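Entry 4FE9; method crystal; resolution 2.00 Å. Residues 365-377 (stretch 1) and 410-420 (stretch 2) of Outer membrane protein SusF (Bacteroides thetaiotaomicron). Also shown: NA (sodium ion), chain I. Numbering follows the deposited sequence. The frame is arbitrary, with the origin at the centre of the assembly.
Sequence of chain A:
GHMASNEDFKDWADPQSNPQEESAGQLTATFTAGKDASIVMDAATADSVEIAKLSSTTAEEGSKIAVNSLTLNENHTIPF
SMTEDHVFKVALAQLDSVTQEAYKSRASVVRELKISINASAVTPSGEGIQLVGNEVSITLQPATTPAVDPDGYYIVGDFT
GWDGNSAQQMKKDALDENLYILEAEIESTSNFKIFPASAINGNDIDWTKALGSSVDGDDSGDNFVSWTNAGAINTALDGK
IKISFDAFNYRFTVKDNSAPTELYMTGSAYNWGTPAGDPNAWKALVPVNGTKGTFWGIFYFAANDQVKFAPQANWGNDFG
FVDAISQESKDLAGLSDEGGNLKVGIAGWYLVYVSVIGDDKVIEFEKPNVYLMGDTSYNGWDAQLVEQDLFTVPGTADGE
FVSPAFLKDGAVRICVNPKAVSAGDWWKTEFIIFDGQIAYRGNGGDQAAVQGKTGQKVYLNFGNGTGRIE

Stretch 1 (365-377) FEKPNVYLMGDTS
Stretch 2, residues 410-420: GAVRICVNPKA

The two stretches of SusF pair as antiparallel strands, Tyr 371 to Met 373 against Arg 413 to Cys 415, with axes 4.7 Å apart at closest approach and N-to-C directions 137° apart; together they bury 752 Å². Extended backbones (phi/psi -124/137 at Tyr 371, -148/167 at Cys 415) set Tyr 371 opposite Cys 415, Leu 372 opposite Ile 414 and Met 373 opposite Arg 413. Tyr 371 N donates to Cys 415 O (2.7 Å) and Cys 415 N to Tyr 371 O (3.0 Å); Met 373 N donates to Arg 413 O (2.9 Å), whereas the return bond from Arg 413 N to Met 373 O is weak (3.4 Å).

Tyr 371, Met 373, Arg 413 and Cys 415 share one face. Met 373, m at chi1, sets its CG 3.7 Å from Cys 415 SG, a buried contact suited to two polarizable side chains; with chi2 and chi3 also m, its end leads away. Cys 415 in p also sets SG 4.3 Å from Tyr 371 CB. Tyr 371 (m, chi2 -92°) brings its ring edge near Cys 415 O. Arg 413 (m, m, m) packs its CB 3.9 Å from Met 373 CB, while its end leads away to hydrogen bonds elsewhere in the structure.

Leu 372 and Ile 414 occupy the other face. Ile 414 (m, t) places CG2 3.5 Å from Val 370 CG1, with Val 370 in t; Leu 372 (t, p) sends CD1 to 4.3 Å from Val 412 CG1. These branched aliphatic chains are buried.

Beyond Met 373 the chains separate around water 4, which donates to Met 373 O (2.7 Å) and Ala 411 O (2.5 Å) and accepts from Thr 376 N (3.1 Å). Gly 374, at phi 87°, starts a type I turn ending at Ser 377, whose OG binds sodium at 2.4 Å. A CB on Gly 410 would clash with Asp 375 CB.

At the other end, Glu 366 (m, t, chi3 56°) reaches stretch 2 with both carboxylate oxygens: OE1 accepts a hydrogen bond from Lys 419 N (2.9 Å), and OE2 one from water 1 (2.8 Å), which accepts from Ala 420 N (3.1 Å).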

# COMPACT_ATOMS: atom_id res chain seq x y z
N PHE A 365 -11.04 -8.25 9.03
CA PHE A 365 -12.20 -8.79 9.74
C PHE A 365 -13.00 -7.69 10.35
O PHE A 365 -12.46 -6.79 10.99
CB PHE A 365 -11.76 -9.72 10.83
CG PHE A 365 -11.38 -11.06 10.35
CD1 PHE A 365 -10.44 -11.20 9.33
CD2 PHE A 365 -11.92 -12.20 10.92
CE1 PHE A 365 -10.07 -12.45 8.87
CE2 PHE A 365 -11.56 -13.46 10.48
CZ PHE A 365 -10.64 -13.59 9.44
N GLU A 366 -14.31 -7.74 10.16
CA GLU A 366 -15.20 -6.66 10.57
C GLU A 366 -16.45 -7.20 11.27
O GLU A 366 -16.71 -8.36 11.22
CB GLU A 366 -15.62 -5.86 9.35
CG GLU A 366 -14.55 -4.86 8.90
CD GLU A 366 -14.81 -4.31 7.50
OE1 GLU A 366 -15.92 -3.75 7.27
OE2 GLU A 366 -13.89 -4.40 6.67
N LYS A 367 -17.21 -6.33 11.92
CA LYS A 367 -18.47 -6.76 12.51
C LYS A 367 -19.37 -7.32 11.39
O LYS A 367 -19.49 -6.70 10.33
CB LYS A 367 -19.18 -5.59 13.20
CG LYS A 367 -18.38 -4.96 14.37
CD LYS A 367 -18.42 -5.83 15.60
CE LYS A 367 -19.49 -5.37 16.58
NZ LYS A 367 -20.70 -6.25 16.54
N PRO A 368 -20.00 -8.49 11.62
CA PRO A 368 -20.94 -9.08 10.64
C PRO A 368 -22.26 -8.35 10.62
O PRO A 368 -23.26 -8.90 11.05
CB PRO A 368 -21.15 -10.48 11.18
CG PRO A 368 -21.09 -10.30 12.66
CD PRO A 368 -20.01 -9.24 12.89
N ASN A 369 -22.24 -7.07 10.24
CA ASN A 369 -23.45 -6.24 10.21
C ASN A 369 -24.20 -6.41 8.89
O ASN A 369 -23.72 -5.98 7.83
CB ASN A 369 -23.08 -4.77 10.36
CG ASN A 369 -22.60 -4.44 11.75
OD1 ASN A 369 -22.70 -5.27 12.65
ND2 ASN A 369 -21.88 -3.35 11.87
N VAL A 370 -25.33 -7.10 8.95
CA VAL A 370 -26.19 -7.27 7.78
C VAL A 370 -27.38 -6.34 7.93
O VAL A 370 -27.89 -6.14 9.04
CB VAL A 370 -26.69 -8.71 7.67
CG1 VAL A 370 -27.64 -8.89 6.45
CG2 VAL A 370 -25.56 -9.63 7.58
N TYR A 371 -27.76 -5.69 6.84
CA TYR A 371 -28.75 -4.63 6.91
C TYR A 371 -29.95 -4.87 6.00
O TYR A 371 -29.79 -5.15 4.80
CB TYR A 371 -28.14 -3.30 6.58
CG TYR A 371 -27.12 -2.79 7.59
CD1 TYR A 371 -27.52 -1.96 8.64
CD2 TYR A 371 -25.74 -2.96 7.37
CE1 TYR A 371 -26.59 -1.36 9.48
CE2 TYR A 371 -24.81 -2.39 8.21
CZ TYR A 371 -25.24 -1.59 9.26
OH TYR A 371 -24.32 -1.03 10.11
N LEU A 372 -31.14 -4.59 6.53
CA LEU A 372 -32.33 -4.42 5.72
C LEU A 372 -32.31 -3.07 5.03
O LEU A 372 -31.99 -2.04 5.63
CB LEU A 372 -33.58 -4.57 6.58
CG LEU A 372 -34.88 -4.85 5.82
CD1 LEU A 372 -34.85 -6.27 5.18
CD2 LEU A 372 -36.09 -4.69 6.78
N MET A 373 -32.62 -3.07 3.74
CA MET A 373 -32.63 -1.84 2.96
C MET A 373 -33.94 -1.70 2.21
O MET A 373 -34.55 -2.69 1.82
CB MET A 373 -31.47 -1.84 1.95
CG MET A 373 -30.12 -2.07 2.59
SD MET A 373 -29.53 -0.55 3.33
CE MET A 373 -29.47 0.58 1.92
N GLY A 374 -34.29 -0.47 1.90
CA GLY A 374 -35.36 -0.19 0.97
C GLY A 374 -36.67 -0.16 1.69
O GLY A 374 -36.77 0.36 2.82
N ASP A 375 -37.70 -0.67 1.04
CA ASP A 375 -39.04 -0.19 1.29
C ASP A 375 -39.59 -0.78 2.59
O ASP A 375 -40.40 -0.15 3.27
CB ASP A 375 -39.94 -0.55 0.12
CG ASP A 375 -39.87 0.49 -1.01
OD1 ASP A 375 -39.43 1.63 -0.75
OD2 ASP A 375 -40.41 0.20 -2.10
N THR A 376 -39.13 -1.97 2.93
CA THR A 376 -39.59 -2.67 4.10
C THR A 376 -38.80 -2.31 5.37
O THR A 376 -39.14 -2.78 6.45
CB THR A 376 -39.61 -4.19 3.89
OG1 THR A 376 -38.28 -4.70 3.83
CG2 THR A 376 -40.35 -4.55 2.63
N SER A 377 -37.95 -1.29 5.27
CA SER A 377 -37.01 -0.94 6.37
C SER A 377 -37.36 0.43 7.00
O SER A 377 -38.22 1.13 6.50
CB SER A 377 -35.57 -0.95 5.85
OG SER A 377 -35.18 0.34 5.40
N GLY A 410 -43.33 -4.31 0.29
CA GLY A 410 -42.39 -3.73 -0.67
C GLY A 410 -41.35 -4.73 -1.09
O GLY A 410 -41.38 -5.91 -0.68
N ALA A 411 -40.47 -4.30 -2.00
CA ALA A 411 -39.34 -5.13 -2.43
C ALA A 411 -38.30 -5.20 -1.31
O ALA A 411 -38.01 -4.20 -0.69
CB ALA A 411 -38.72 -4.57 -3.69
N VAL A 412 -37.89 -6.41 -0.98
CA VAL A 412 -36.83 -6.64 -0.01
C VAL A 412 -35.45 -6.39 -0.65
O VAL A 412 -35.17 -6.87 -1.73
CB VAL A 412 -36.87 -8.07 0.51
CG1 VAL A 412 -35.73 -8.31 1.53
CG2 VAL A 412 -38.24 -8.38 1.13
N ARG A 413 -34.63 -5.58 0.01
CA ARG A 413 -33.20 -5.52 -0.28
C ARG A 413 -32.39 -5.80 1.00
O ARG A 413 -32.82 -5.44 2.12
CB ARG A 413 -32.83 -4.16 -0.87
CG ARG A 413 -33.60 -3.79 -2.13
CD ARG A 413 -33.13 -4.62 -3.36
NE ARG A 413 -31.90 -4.07 -4.00
CZ ARG A 413 -31.89 -3.08 -4.90
NH1 ARG A 413 -33.00 -2.41 -5.19
NH2 ARG A 413 -30.73 -2.70 -5.45
N ILE A 414 -31.28 -6.52 0.85
CA ILE A 414 -30.38 -6.84 1.97
C ILE A 414 -28.93 -6.55 1.53
O ILE A 414 -28.55 -6.81 0.36
CB ILE A 414 -30.47 -8.34 2.34
CG1 ILE A 414 -31.92 -8.84 2.23
CG2 ILE A 414 -29.89 -8.59 3.77
CD1 ILE A 414 -32.02 -10.36 2.19
N CYS A 415 -28.12 -6.03 2.45
CA CYS A 415 -26.69 -5.88 2.19
C CYS A 415 -25.79 -6.03 3.43
O CYS A 415 -26.27 -6.13 4.58
CB CYS A 415 -26.40 -4.54 1.49
SG CYS A 415 -26.55 -3.10 2.59
N VAL A 416 -24.49 -6.17 3.17
CA VAL A 416 -23.44 -5.69 4.08
C VAL A 416 -22.83 -4.43 3.50
O VAL A 416 -23.22 -3.99 2.42
CB VAL A 416 -22.34 -6.74 4.25
CG1 VAL A 416 -22.93 -8.04 4.85
CG2 VAL A 416 -21.69 -7.04 2.91
N ASN A 417 -21.94 -3.79 4.25
CA ASN A 417 -21.18 -2.65 3.75
C ASN A 417 -19.81 -2.59 4.45
O ASN A 417 -19.69 -2.02 5.51
CB ASN A 417 -21.94 -1.34 4.00
CG ASN A 417 -21.18 -0.09 3.49
OD1 ASN A 417 -20.94 0.87 4.25
ND2 ASN A 417 -20.86 -0.07 2.17
N PRO A 418 -18.77 -3.15 3.82
CA PRO A 418 -17.41 -3.08 4.40
C PRO A 418 -16.89 -1.65 4.58
O PRO A 418 -17.32 -0.72 3.90
CB PRO A 418 -16.54 -3.85 3.39
CG PRO A 418 -17.57 -4.65 2.53
CD PRO A 418 -18.77 -3.78 2.48
N LYS A 419 -15.95 -1.48 5.52
CA LYS A 419 -15.31 -0.17 5.74
C LYS A 419 -14.87 0.43 4.45
O LYS A 419 -15.00 1.64 4.25
CB LYS A 419 -14.09 -0.31 6.68
CG LYS A 419 -14.40 -0.09 8.15
CD LYS A 419 -15.87 -0.46 8.47
CE LYS A 419 -16.24 -0.20 9.96
NZ LYS A 419 -17.62 -0.71 10.28
N ALA A 420 -14.15 -0.36 3.65
CA ALA A 420 -13.46 0.15 2.45
C ALA A 420 -14.44 0.66 1.39
O ALA A 420 -14.04 1.33 0.45
CB ALA A 420 -12.55 -0.92 1.86
NA NA I . -34.12 2.25 6.30
O HOH W 1 -13.26 -3.31 4.19
O HOH W 2 -16.64 -3.12 11.89
O HOH W 3 -21.69 -4.55 6.96
O HOH W 4 -37.03 -3.79 1.59
O HOH W 5 -37.18 -1.67 -1.55